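Local coordinates for protein trehalose-6-phosphate phosphatase (Candida albicans, PDB 5DXF) that contains an N-terminal domain of glycosyltransferase family 20, with the GT-B architecture of two Rossmann-like lobes facing each other, at residues 155-160 against 228-233; 199-204 against 222-227; 318-323 against 415-420; 342-347 against 433-438; 458-463 against 472-477. All coordinates share one frame; numbering follows the deposited sequence.

Contact 1 (155-160 against 228-233)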
# COMPACT_ATOMS: atom_id res chain seq x y z
N VAL A 155 -8.39 -14.87 5.34
CA VAL A 155 -7.76 -15.36 6.56
C VAL A 155 -6.59 -14.49 7.00
O VAL A 155 -6.58 -13.96 8.11
CB VAL A 155 -7.28 -16.81 6.41
CG1 VAL A 155 -6.70 -17.31 7.72
CG2 VAL A 155 -8.42 -17.70 5.95
N LEU A 156 -5.61 -14.32 6.12
CA LEU A 156 -4.38 -13.62 6.46
C LEU A 156 -4.56 -12.10 6.60
O LEU A 156 -4.15 -11.53 7.61
CB LEU A 156 -3.30 -13.92 5.41
CG LEU A 156 -2.66 -15.32 5.46
CD1 LEU A 156 -1.86 -15.61 4.19
CD2 LEU A 156 -1.77 -15.45 6.68
N TRP A 157 -5.18 -11.47 5.60
CA TRP A 157 -5.44 -10.02 5.64
C TRP A 157 -6.18 -9.56 6.90
O TRP A 157 -5.75 -8.60 7.53
CB TRP A 157 -6.21 -9.58 4.39
CG TRP A 157 -6.79 -8.19 4.49
CD1 TRP A 157 -7.93 -7.81 5.14
CD2 TRP A 157 -6.25 -6.99 3.91
NE1 TRP A 157 -8.13 -6.46 5.01
CE2 TRP A 157 -7.11 -5.93 4.26
CE3 TRP A 157 -5.12 -6.71 3.13
CZ2 TRP A 157 -6.88 -4.62 3.86
CZ3 TRP A 157 -4.89 -5.41 2.74
CH2 TRP A 157 -5.76 -4.38 3.11
N PRO A 158 -7.30 -10.22 7.26
CA PRO A 158 -7.99 -9.76 8.48
C PRO A 158 -7.14 -9.88 9.73
O PRO A 158 -7.15 -8.97 10.56
CB PRO A 158 -9.21 -10.68 8.57
CG PRO A 158 -9.40 -11.18 7.21
CD PRO A 158 -8.04 -11.33 6.64
N VAL A 159 -6.43 -11.00 9.88
CA VAL A 159 -5.59 -11.22 11.05
C VAL A 159 -4.45 -10.20 11.14
O VAL A 159 -4.23 -9.62 12.20
CB VAL A 159 -4.99 -12.64 11.04
CG1 VAL A 159 -3.92 -12.78 12.11
CG2 VAL A 159 -6.08 -13.68 11.24
N PHE A 160 -3.76 -9.97 10.04
CA PHE A 160 -2.65 -9.04 10.00
C PHE A 160 -3.12 -7.64 10.31
O PHE A 160 -2.38 -6.81 10.82
CB PHE A 160 -1.94 -9.07 8.66
CG PHE A 160 -1.09 -10.28 8.47
CD1 PHE A 160 0.03 -10.22 7.69
CD2 PHE A 160 -1.42 -11.46 9.06
CE1 PHE A 160 0.82 -11.33 7.50
CE2 PHE A 160 -0.65 -12.58 8.88
CZ PHE A 160 0.48 -12.52 8.10
N LEU A 228 7.51 -7.17 3.56
CA LEU A 228 6.09 -7.19 3.85
C LEU A 228 5.52 -5.78 3.74
O LEU A 228 5.91 -4.89 4.50
CB LEU A 228 5.82 -7.76 5.24
CG LEU A 228 4.37 -8.16 5.52
CD1 LEU A 228 4.00 -9.38 4.71
CD2 LEU A 228 4.16 -8.40 7.01
N HIS A 229 4.62 -5.56 2.78
CA HIS A 229 4.04 -4.24 2.57
C HIS A 229 2.92 -3.99 3.57
O HIS A 229 2.68 -2.86 4.00
CB HIS A 229 3.51 -4.09 1.14
CG HIS A 229 4.58 -4.09 0.10
ND1 HIS A 229 5.05 -2.93 -0.49
CD2 HIS A 229 5.26 -5.11 -0.49
CE1 HIS A 229 5.98 -3.24 -1.38
NE2 HIS A 229 6.12 -4.55 -1.39
N VAL A 230 2.22 -5.07 3.93
CA VAL A 230 1.14 -4.99 4.91
C VAL A 230 1.69 -5.06 6.34
O VAL A 230 2.84 -5.46 6.53
CB VAL A 230 0.13 -6.14 4.68
CG1 VAL A 230 -0.68 -5.87 3.43
CG2 VAL A 230 0.84 -7.49 4.59
N PRO A 231 0.86 -4.77 7.32
CA PRO A 231 1.28 -4.84 8.72
C PRO A 231 1.51 -6.27 9.19
O PRO A 231 0.99 -7.19 8.60
CB PRO A 231 0.09 -4.26 9.46
CG PRO A 231 -0.54 -3.35 8.48
CD PRO A 231 -0.36 -3.98 7.15
N PHE A 232 2.31 -6.45 10.23
CA PHE A 232 2.44 -7.75 10.85
C PHE A 232 1.78 -7.75 12.22
O PHE A 232 1.98 -6.84 13.01
CB PHE A 232 3.88 -8.21 10.96
CG PHE A 232 4.03 -9.70 10.97
CD1 PHE A 232 4.13 -10.40 9.80
CD2 PHE A 232 4.04 -10.40 12.16
CE1 PHE A 232 4.25 -11.76 9.80
CE2 PHE A 232 4.16 -11.76 12.17
CZ PHE A 232 4.26 -12.45 10.99
N PRO A 233 0.93 -8.83 12.45
CA PRO A 233 0.22 -8.75 13.73
C PRO A 233 1.00 -9.25 14.94
O PRO A 233 1.91 -10.04 14.79
CB PRO A 233 -0.99 -9.63 13.51
CG PRO A 233 -0.45 -10.77 12.76
CD PRO A 233 0.51 -10.17 11.79
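Trp157 reaches Val230 with CZ3 of its indole, 4.3 Å from Val230 CG1, an oblique approach. Two residues on, Val159 lays its CG1 methyl 4.1 Å from CG of Pro233, and its carbonyl oxygen faces CB of the same proline. Here helix 147-160 ends against the loop that follows strand 223-227, so the contact joins a helix of the first GT-B lobe to a connection leaving the C-terminal end of a parallel strand. Phe160 buries more surface than any other residue of the contact. Its CG stands anti to the carbonyl carbon (chi1 -75°), which puts the ring against Pro233 and the loop before it. Pro233 CD sits over one face in a CH-pi contact, 3.8 Å from the centroid of the Phe160 ring, while Val230 CG2 meets the ring edge. Phe232 approaches obliquely, its ring plane turned 54° from that of Phe160. The Phe160 carbonyl oxygen, in turn, accepts a hydrogen bond from Arg434 NE.

Contact 2 (199-204 against 222-227)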
# COMPACT_ATOMS: atom_id res chain seq x y z
N ASP A 199 21.56 -15.50 -8.69
CA ASP A 199 20.55 -14.44 -8.69
C ASP A 199 20.34 -13.88 -7.28
O ASP A 199 20.72 -14.50 -6.28
CB ASP A 199 19.21 -14.95 -9.23
CG ASP A 199 19.15 -14.94 -10.75
OD1 ASP A 199 19.54 -13.88 -11.33
OD2 ASP A 199 18.76 -15.97 -11.31
N ILE A 200 19.70 -12.73 -7.22
CA ILE A 200 19.24 -12.15 -5.97
C ILE A 200 17.71 -12.18 -6.05
O ILE A 200 17.13 -11.77 -7.07
CB ILE A 200 19.83 -10.73 -5.77
CG1 ILE A 200 19.49 -10.17 -4.38
CG2 ILE A 200 19.44 -9.81 -6.92
CD1 ILE A 200 20.02 -8.78 -4.16
N ILE A 201 17.05 -12.68 -5.02
CA ILE A 201 15.61 -12.84 -5.07
C ILE A 201 14.89 -11.91 -4.12
O ILE A 201 15.21 -11.85 -2.94
CB ILE A 201 15.17 -14.28 -4.78
CG1 ILE A 201 16.05 -15.27 -5.53
CG2 ILE A 201 13.73 -14.49 -5.18
CD1 ILE A 201 15.76 -15.31 -7.01
N TRP A 202 13.91 -11.19 -4.64
CA TRP A 202 13.09 -10.30 -3.85
C TRP A 202 11.65 -10.75 -3.96
O TRP A 202 11.13 -10.88 -5.05
CB TRP A 202 13.23 -8.88 -4.36
CG TRP A 202 12.81 -7.86 -3.40
CD1 TRP A 202 11.99 -8.05 -2.34
CD2 TRP A 202 13.18 -6.49 -3.39
NE1 TRP A 202 11.82 -6.87 -1.67
CE2 TRP A 202 12.54 -5.90 -2.29
CE3 TRP A 202 13.99 -5.70 -4.20
CZ2 TRP A 202 12.68 -4.56 -1.98
CZ3 TRP A 202 14.13 -4.37 -3.89
CH2 TRP A 202 13.48 -3.81 -2.80
N ILE A 203 11.00 -10.97 -2.82
CA ILE A 203 9.60 -11.39 -2.82
C ILE A 203 8.75 -10.50 -1.96
O ILE A 203 9.16 -10.08 -0.88
CB ILE A 203 9.43 -12.83 -2.35
CG1 ILE A 203 10.30 -13.77 -3.17
CG2 ILE A 203 7.98 -13.24 -2.48
CD1 ILE A 203 11.25 -14.58 -2.33
N HIS A 204 7.53 -10.21 -2.40
CA HIS A 204 6.69 -9.30 -1.66
C HIS A 204 5.36 -9.86 -1.18
O HIS A 204 4.63 -10.49 -1.92
CB HIS A 204 6.43 -8.04 -2.48
CG HIS A 204 7.65 -7.46 -3.10
ND1 HIS A 204 8.17 -6.24 -2.73
CD2 HIS A 204 8.45 -7.93 -4.09
CE1 HIS A 204 9.24 -5.98 -3.45
NE2 HIS A 204 9.43 -6.99 -4.28
N ALA A 222 21.16 -19.32 -1.56
CA ALA A 222 20.80 -18.21 -2.43
C ALA A 222 20.52 -16.98 -1.58
O ALA A 222 20.04 -17.11 -0.45
CB ALA A 222 19.60 -18.56 -3.30
N TYR A 223 20.81 -15.80 -2.11
CA TYR A 223 20.50 -14.57 -1.40
C TYR A 223 19.03 -14.22 -1.61
O TYR A 223 18.61 -13.91 -2.73
CB TYR A 223 21.40 -13.42 -1.87
CG TYR A 223 22.78 -13.87 -2.27
CD1 TYR A 223 23.63 -14.46 -1.35
CD2 TYR A 223 23.24 -13.70 -3.57
CE1 TYR A 223 24.90 -14.88 -1.70
CE2 TYR A 223 24.51 -14.11 -3.94
CZ TYR A 223 25.33 -14.70 -3.00
OH TYR A 223 26.59 -15.11 -3.36
N ILE A 224 18.26 -14.29 -0.54
CA ILE A 224 16.82 -14.06 -0.62
C ILE A 224 16.36 -13.01 0.38
O ILE A 224 16.67 -13.09 1.57
CB ILE A 224 16.04 -15.37 -0.39
CG1 ILE A 224 16.44 -16.42 -1.43
CG2 ILE A 224 14.54 -15.11 -0.44
CD1 ILE A 224 15.66 -17.69 -1.34
N GLY A 225 15.60 -12.05 -0.12
CA GLY A 225 15.04 -11.00 0.71
C GLY A 225 13.53 -10.97 0.66
O GLY A 225 12.95 -11.12 -0.41
N PHE A 226 12.89 -10.82 1.80
CA PHE A 226 11.45 -10.70 1.82
C PHE A 226 10.99 -9.37 2.41
O PHE A 226 11.44 -8.96 3.47
CB PHE A 226 10.81 -11.87 2.55
CG PHE A 226 9.32 -11.88 2.48
CD1 PHE A 226 8.67 -12.62 1.52
CD2 PHE A 226 8.56 -11.12 3.35
CE1 PHE A 226 7.30 -12.62 1.44
CE2 PHE A 226 7.19 -11.11 3.27
CZ PHE A 226 6.56 -11.87 2.31
N PHE A 227 10.09 -8.71 1.72
CA PHE A 227 9.50 -7.49 2.23
C PHE A 227 7.99 -7.59 2.41
O PHE A 227 7.29 -8.04 1.52
CB PHE A 227 9.85 -6.30 1.35
CG PHE A 227 9.61 -5.00 2.02
CD1 PHE A 227 8.38 -4.41 1.97
CD2 PHE A 227 10.61 -4.37 2.70
CE1 PHE A 227 8.15 -3.21 2.60
CE2 PHE A 227 10.40 -3.17 3.33
CZ PHE A 227 9.16 -2.58 3.27
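Ile203 and Phe226 face each other across two parallel strands, 200-204 and 223-227, and the isoleucine can be followed atom by atom. Its CB lies 3.9 Å from CD1 of Phe226. The CG2 branch, anti to the backbone N, goes on along the ring to Phe226 CE1, at 4.0 Å. The other branch, CG1, carries CD1 back along the neighbouring strand, where it meets CG2 of Ile224 at 3.8 Å. The carbonyl oxygen of Ile203 lies over one face of the Phe226 ring while accepting a nearly straight bond (170°) from Phe227 N at 3.1 Å. The same ladder runs backwards through Ile203 N to Gly225 O, Gly225 N to Ile201 O and Ile201 N to Tyr223 O. On the other face of the sheet, Trp202 turns the NE1 edge of its indole to Phe227 CB. Helix 211-218 links the two strands in a beta-alpha-beta crossover and covers Ile203, Ile224 and Phe226; helix 512-526 covers Ile200, Trp202 and Phe227, and strand 34-37 pairs with 200-204.

Contact 3 (318-323 against 415-420)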
# COMPACT_ATOMS: atom_id res chain seq x y z
N GLU A 318 -2.78 21.04 -15.28
CA GLU A 318 -3.02 22.45 -15.00
C GLU A 318 -4.44 22.90 -15.34
O GLU A 318 -5.09 23.59 -14.54
CB GLU A 318 -2.01 23.32 -15.75
CG GLU A 318 -1.00 24.02 -14.85
CD GLU A 318 -1.65 24.99 -13.89
OE1 GLU A 318 -2.75 25.50 -14.20
OE2 GLU A 318 -1.06 25.25 -12.82
N GLU A 319 -4.94 22.50 -16.50
CA GLU A 319 -6.28 22.89 -16.91
C GLU A 319 -7.30 22.35 -15.94
O GLU A 319 -8.24 23.03 -15.56
CB GLU A 319 -6.62 22.38 -18.30
CG GLU A 319 -5.47 21.82 -19.09
CD GLU A 319 -5.88 21.38 -20.48
OE1 GLU A 319 -4.98 21.08 -21.30
OE2 GLU A 319 -7.10 21.33 -20.75
N LYS A 320 -7.11 21.10 -15.56
CA LYS A 320 -8.02 20.47 -14.61
C LYS A 320 -7.99 21.16 -13.26
O LYS A 320 -9.03 21.39 -12.67
CB LYS A 320 -7.66 19.00 -14.47
CG LYS A 320 -7.33 18.34 -15.79
CD LYS A 320 -7.12 16.85 -15.61
CE LYS A 320 -7.85 16.07 -16.67
NZ LYS A 320 -6.93 15.16 -17.39
N VAL A 321 -6.81 21.51 -12.80
CA VAL A 321 -6.64 22.19 -11.52
C VAL A 321 -7.36 23.54 -11.53
O VAL A 321 -8.05 23.89 -10.57
CB VAL A 321 -5.16 22.40 -11.17
CG1 VAL A 321 -5.02 23.32 -9.96
CG2 VAL A 321 -4.47 21.07 -10.92
N GLN A 322 -7.19 24.29 -12.61
CA GLN A 322 -7.82 25.60 -12.71
C GLN A 322 -9.33 25.47 -12.89
O GLN A 322 -10.10 26.33 -12.44
CB GLN A 322 -7.22 26.40 -13.86
CG GLN A 322 -6.89 27.84 -13.50
CD GLN A 322 -5.93 27.94 -12.33
OE1 GLN A 322 -6.24 28.57 -11.31
NE2 GLN A 322 -4.77 27.32 -12.46
N ALA A 323 -9.75 24.39 -13.53
CA ALA A 323 -11.17 24.12 -13.75
C ALA A 323 -11.86 23.77 -12.44
O ALA A 323 -12.96 24.24 -12.16
CB ALA A 323 -11.35 23.00 -14.76
N LYS A 415 -5.34 9.49 -13.80
CA LYS A 415 -4.15 9.84 -13.05
C LYS A 415 -4.00 11.34 -12.96
O LYS A 415 -3.64 11.88 -11.92
CB LYS A 415 -2.92 9.26 -13.73
CG LYS A 415 -3.16 7.91 -14.37
CD LYS A 415 -3.97 8.02 -15.65
CE LYS A 415 -4.81 6.79 -15.89
NZ LYS A 415 -4.74 6.33 -17.31
N GLU A 416 -4.28 12.02 -14.06
CA GLU A 416 -4.21 13.47 -14.11
C GLU A 416 -5.35 14.10 -13.32
O GLU A 416 -5.18 15.15 -12.70
CB GLU A 416 -4.25 13.96 -15.57
CG GLU A 416 -3.63 12.99 -16.57
CD GLU A 416 -4.59 11.90 -17.00
OE1 GLU A 416 -5.77 12.21 -17.27
OE2 GLU A 416 -4.17 10.73 -17.06
N GLU A 417 -6.52 13.47 -13.34
CA GLU A 417 -7.64 13.93 -12.54
C GLU A 417 -7.33 13.80 -11.05
O GLU A 417 -7.68 14.67 -10.25
CB GLU A 417 -8.91 13.15 -12.89
CG GLU A 417 -9.61 13.63 -14.15
CD GLU A 417 -10.63 12.63 -14.66
OE1 GLU A 417 -10.53 11.45 -14.28
OE2 GLU A 417 -11.53 13.03 -15.43
N TYR A 418 -6.67 12.70 -10.70
CA TYR A 418 -6.29 12.43 -9.32
C TYR A 418 -5.27 13.44 -8.82
O TYR A 418 -5.45 14.04 -7.75
CB TYR A 418 -5.73 11.01 -9.20
CG TYR A 418 -5.14 10.68 -7.85
CD1 TYR A 418 -5.95 10.58 -6.73
CD2 TYR A 418 -3.78 10.46 -7.69
CE1 TYR A 418 -5.42 10.28 -5.49
CE2 TYR A 418 -3.24 10.15 -6.46
CZ TYR A 418 -4.07 10.06 -5.36
OH TYR A 418 -3.54 9.76 -4.13
N LEU A 419 -4.21 13.64 -9.59
CA LEU A 419 -3.18 14.61 -9.24
C LEU A 419 -3.74 16.02 -9.17
O LEU A 419 -3.37 16.80 -8.29
CB LEU A 419 -2.03 14.55 -10.23
CG LEU A 419 -1.28 13.22 -10.26
CD1 LEU A 419 -0.02 13.34 -11.11
CD2 LEU A 419 -0.94 12.78 -8.85
N ALA A 420 -4.62 16.35 -10.11
CA ALA A 420 -5.37 17.60 -10.05
C ALA A 420 -6.02 17.72 -8.70
O ALA A 420 -5.77 18.66 -7.96
CB ALA A 420 -6.41 17.67 -11.14
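Val321 and Ala420 form the close point of a helix-helix packing in the second Rossmann-like lobe, where helices 317-327 and 415-424 meet. The two short segments cross at -47°, with their axes 8.8 Å apart at the closest approach. The close side is centred on Ala420: Val321 CG2 lies 3.7 Å from Ala420 CA. The CG2 branch is aimed there because it stands anti to the carbonyl carbon. Lys320 meets the same alanine beside Val321, its CB lying 3.8 Å from Ala420 CB. Val424 and Leu324 extend this apolar patch along the two helices.

Beyond CB the contact changes character. The lysine leaves the apolar patch, and its chain, bent at chi3 and chi4, runs over helix 415-424 toward solvent. CE passes Glu417 CG at 3.9 Å, a contact between aliphatic parts of two charged residues. Glu417 does not turn its carboxylate to the lysine; its OE1 accepts from Ala414 N, just before its own helix. Glu416, bent at chi2 (83°), provides the charged partner instead. The salt bridge is one-sided and its hydrogen bond weak, with Lys320 NZ 3.2 Å from Glu416 OE1.

Contact 4 (342-347 against 433-438)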
# COMPACT_ATOMS: atom_id res chain seq x y z
N LYS A 342 -12.37 -1.62 6.23
CA LYS A 342 -12.31 -1.39 7.66
C LYS A 342 -11.07 -0.62 8.11
O LYS A 342 -11.14 0.22 8.98
CB LYS A 342 -12.41 -2.71 8.42
CG LYS A 342 -13.67 -3.49 8.11
CD LYS A 342 -14.01 -4.44 9.24
CE LYS A 342 -15.25 -5.25 8.92
NZ LYS A 342 -14.92 -6.65 8.58
N VAL A 343 -9.94 -0.93 7.50
CA VAL A 343 -8.63 -0.43 7.92
C VAL A 343 -8.31 0.97 7.40
O VAL A 343 -7.59 1.72 8.06
CB VAL A 343 -7.51 -1.38 7.47
CG1 VAL A 343 -7.50 -2.61 8.34
CG2 VAL A 343 -7.66 -1.75 6.00
N ARG A 344 -8.83 1.33 6.23
CA ARG A 344 -8.50 2.61 5.62
C ARG A 344 -9.24 3.77 6.29
O ARG A 344 -8.95 4.94 6.02
CB ARG A 344 -8.80 2.58 4.12
CG ARG A 344 -7.88 1.64 3.35
CD ARG A 344 -6.42 2.01 3.58
NE ARG A 344 -5.51 1.18 2.81
CZ ARG A 344 -4.21 1.43 2.66
NH1 ARG A 344 -3.66 2.49 3.24
NH2 ARG A 344 -3.45 0.61 1.93
N GLY A 345 -10.20 3.44 7.14
CA GLY A 345 -10.82 4.41 8.03
C GLY A 345 -11.63 5.53 7.40
O GLY A 345 -11.56 6.67 7.84
N VAL A 346 -12.41 5.20 6.38
CA VAL A 346 -13.28 6.19 5.74
C VAL A 346 -14.42 6.58 6.68
O VAL A 346 -14.81 7.75 6.75
CB VAL A 346 -13.86 5.65 4.41
CG1 VAL A 346 -14.78 6.68 3.78
CG2 VAL A 346 -12.73 5.29 3.46
N ILE A 347 -14.93 5.59 7.41
CA ILE A 347 -16.01 5.81 8.37
C ILE A 347 -15.62 6.83 9.44
O ILE A 347 -16.40 7.73 9.75
CB ILE A 347 -16.41 4.48 9.05
CG1 ILE A 347 -17.09 3.56 8.04
CG2 ILE A 347 -17.31 4.74 10.25
CD1 ILE A 347 -17.22 2.13 8.51
N VAL A 433 -7.02 3.12 9.95
CA VAL A 433 -7.03 2.40 11.21
C VAL A 433 -5.76 1.57 11.37
O VAL A 433 -5.18 1.50 12.46
CB VAL A 433 -8.28 1.48 11.32
CG1 VAL A 433 -8.08 0.38 12.36
CG2 VAL A 433 -9.50 2.32 11.66
N ARG A 434 -5.33 0.95 10.27
CA ARG A 434 -4.14 0.11 10.27
C ARG A 434 -3.67 -0.18 8.85
O ARG A 434 -4.38 -0.82 8.07
CB ARG A 434 -4.41 -1.19 11.02
CG ARG A 434 -3.22 -2.13 11.10
CD ARG A 434 -3.39 -3.12 12.25
NE ARG A 434 -2.43 -4.22 12.20
CZ ARG A 434 -1.24 -4.20 12.80
NH1 ARG A 434 -0.86 -3.13 13.50
NH2 ARG A 434 -0.43 -5.24 12.71
N ASP A 435 -2.46 0.27 8.52
CA ASP A 435 -1.86 -0.04 7.22
C ASP A 435 -0.34 -0.07 7.28
O ASP A 435 0.27 0.39 8.25
CB ASP A 435 -2.32 0.97 6.16
CG ASP A 435 -2.00 2.42 6.52
OD1 ASP A 435 -1.09 2.67 7.34
OD2 ASP A 435 -2.67 3.32 5.98
N GLY A 436 0.27 -0.61 6.23
CA GLY A 436 1.71 -0.61 6.11
C GLY A 436 2.20 0.79 5.78
O GLY A 436 3.08 1.33 6.45
N MET A 437 1.63 1.37 4.73
CA MET A 437 2.00 2.72 4.30
C MET A 437 0.88 3.42 3.54
O MET A 437 0.16 2.79 2.76
CB MET A 437 3.26 2.66 3.43
CG MET A 437 4.53 3.00 4.18
SD MET A 437 4.45 4.65 4.90
CE MET A 437 5.72 4.53 6.15
N ASN A 438 0.74 4.72 3.77
CA ASN A 438 -0.21 5.53 3.04
C ASN A 438 0.48 6.34 1.95
O ASN A 438 1.08 7.39 2.22
CB ASN A 438 -0.98 6.46 3.98
CG ASN A 438 -2.20 7.08 3.33
OD1 ASN A 438 -2.13 8.19 2.80
ND2 ASN A 438 -3.31 6.36 3.35
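The guanidinium of Arg344 carries Asp435 CB over one face, while Met437 O lies at its edge, close to the plane, and Asn438 ND2 comes in obliquely. Both segments belong to the second GT-B lobe: 342-347 leads into helix 346-359, while the loop 433-438 lies between strand 428-430 and helix 439-447. Arg344 bends at chi2 to come back to that loop, and a salt bridge joins its NH1 to Asp435 OD2 at 3.0 Å. The carboxylate does not lie flat against the guanidinium, their planes being 60° apart. A second set of bonds holds the aspartate from behind: OD1 accepts from Thr461 OG1 and from Gly462 N. Asp435 is thus a link between the arginine and a third segment of the lobe.

Backbone atoms make the other half of the contact. Val343 O accepts from Arg434 N at 3.3 Å, with the donor tilted 19° from the carbonyl plane, and it also faces Val433 N. Gly345, with a positive phi of 65°, occupies the N-cap of the helix, just after the turn that brings Val343 O to this place. The Arg434 side chain leads away from 342-347, whereas Val433 stays close, its CG2 methyl 3.8 Å from Lys342 O.

Contact 5 (458-463 against 472-477)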
# COMPACT_ATOMS: atom_id res chain seq x y z
N SER A 458 -3.41 10.17 10.63
CA SER A 458 -3.77 9.26 11.71
C SER A 458 -2.48 8.77 12.35
O SER A 458 -1.50 8.50 11.65
CB SER A 458 -4.61 8.09 11.20
OG SER A 458 -4.76 7.09 12.20
N GLU A 459 -2.47 8.66 13.67
CA GLU A 459 -1.27 8.21 14.37
C GLU A 459 -1.07 6.71 14.21
O GLU A 459 -0.01 6.17 14.54
CB GLU A 459 -1.33 8.58 15.85
CG GLU A 459 -2.47 7.93 16.60
CD GLU A 459 -2.58 8.42 18.03
OE1 GLU A 459 -2.32 9.62 18.26
OE2 GLU A 459 -2.91 7.61 18.92
N PHE A 460 -2.10 6.03 13.71
CA PHE A 460 -2.06 4.58 13.56
C PHE A 460 -1.59 4.15 12.18
O PHE A 460 -1.30 2.97 11.96
CB PHE A 460 -3.44 3.99 13.84
CG PHE A 460 -3.94 4.23 15.23
CD1 PHE A 460 -3.39 3.55 16.31
CD2 PHE A 460 -4.95 5.15 15.47
CE1 PHE A 460 -3.85 3.77 17.59
CE2 PHE A 460 -5.40 5.38 16.75
CZ PHE A 460 -4.85 4.69 17.81
N THR A 461 -1.50 5.09 11.24
CA THR A 461 -0.98 4.76 9.92
C THR A 461 0.54 4.70 9.97
O THR A 461 1.17 5.37 10.79
CB THR A 461 -1.44 5.76 8.84
OG1 THR A 461 -1.18 5.22 7.54
CG2 THR A 461 -0.71 7.09 8.98
N GLY A 462 1.12 3.88 9.09
CA GLY A 462 2.56 3.70 9.06
C GLY A 462 3.31 4.96 8.68
O GLY A 462 4.45 5.15 9.08
N THR A 463 2.66 5.82 7.90
CA THR A 463 3.32 7.03 7.41
C THR A 463 3.60 8.01 8.56
O THR A 463 4.54 8.81 8.48
CB THR A 463 2.46 7.73 6.33
OG1 THR A 463 2.16 6.79 5.29
CG2 THR A 463 3.22 8.89 5.72
N MET A 472 -1.22 15.44 13.63
CA MET A 472 -1.59 14.08 13.94
C MET A 472 -2.93 14.01 14.63
O MET A 472 -3.32 14.93 15.34
CB MET A 472 -0.54 13.45 14.82
CG MET A 472 0.82 13.40 14.18
SD MET A 472 0.99 11.93 13.18
CE MET A 472 2.74 11.93 12.89
N VAL A 473 -3.63 12.91 14.42
CA VAL A 473 -4.94 12.74 15.02
C VAL A 473 -5.19 11.31 15.47
O VAL A 473 -4.54 10.38 15.01
CB VAL A 473 -6.04 13.25 14.07
CG1 VAL A 473 -6.51 12.18 13.10
CG2 VAL A 473 -7.18 13.88 14.84
N ASN A 474 -6.13 11.14 16.38
CA ASN A 474 -6.69 9.84 16.66
C ASN A 474 -8.00 9.73 15.89
O ASN A 474 -8.96 10.40 16.21
CB ASN A 474 -6.91 9.67 18.15
CG ASN A 474 -7.51 8.33 18.51
OD1 ASN A 474 -7.29 7.33 17.85
ND2 ASN A 474 -8.27 8.31 19.58
N PRO A 475 -8.03 8.88 14.88
CA PRO A 475 -9.19 8.78 14.00
C PRO A 475 -10.45 8.31 14.73
O PRO A 475 -11.56 8.67 14.34
CB PRO A 475 -8.75 7.74 12.95
CG PRO A 475 -7.66 6.97 13.61
CD PRO A 475 -6.95 7.96 14.49
N TRP A 476 -10.27 7.52 15.79
CA TRP A 476 -11.38 7.06 16.60
C TRP A 476 -12.01 8.22 17.37
O TRP A 476 -13.20 8.22 17.65
CB TRP A 476 -10.93 5.96 17.56
CG TRP A 476 -10.32 4.79 16.87
CD1 TRP A 476 -8.99 4.51 16.74
CD2 TRP A 476 -11.02 3.73 16.20
NE1 TRP A 476 -8.82 3.34 16.04
CE2 TRP A 476 -10.05 2.84 15.70
CE3 TRP A 476 -12.37 3.44 15.98
CZ2 TRP A 476 -10.39 1.69 14.99
CZ3 TRP A 476 -12.70 2.30 15.28
CH2 TRP A 476 -11.72 1.44 14.79
N ASP A 477 -11.18 9.21 17.70
CA ASP A 477 -11.66 10.40 18.38
C ASP A 477 -12.21 11.41 17.37
O ASP A 477 -11.47 12.25 16.85
CB ASP A 477 -10.54 11.03 19.21
CG ASP A 477 -11.04 12.10 20.16
OD1 ASP A 477 -10.20 12.79 20.78
OD2 ASP A 477 -12.27 12.26 20.28
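The parallel pairing of Ser458 with Val473 is the last rung between strands 455-458 and 471-473, at the point where both strands turn out of the sheet. Glu459 N closes it with a hydrogen bond to Val473 O, 3.0 Å long. After strand 455-458 the backbone folds into an ST turn, Ser458 OG accepting from Phe460 N at 3.2 Å; the same hydroxyl is bonded to Ser432 O. This turn sets the Phe460 ring beside the loop after Val473. Pro475 CD meets the ring at its edge, 3.6 Å from Phe460 CD2, and Asn474 OD1 also lies at that edge. The edge of Trp476 points toward the face of Phe460 in an offset edge-to-face pair, the planes turned 73° apart. Glu459 CG lies over one face of the phenyl ring. Asn474 to Asp477 form a type I turn, and Asp477 is the N-cap of helix 478-489, its OD2 weakly bonded to Gly480 N. Strand 471-473 passing through a tight turn into helix 478-489 is a beta-alpha unit of the kind found in Rossmann-like lobes.

How the contacts relate
The five contacts run from one GT-B lobe to the other. Contact 2 uses strand 223-227 of the large mixed sheet and contact 1 the loop after it; they touch at His204 and His229. Their centres are about 20 Å apart, and contact 2 falls within the chain span that contact 1 bridges. Contacts 3, 4 and 5 follow, the first two with alternating segments. Contact 4 lies at the junction, its centre about 12 Å from that of contact 1, which it touches through Arg434, and about 9 Å from that of contact 5. Contacts 2 and 3 lie farthest apart, about 39 Å between centres. Loop 433-438 therefore touches both lobes, consistent with a place at their interface.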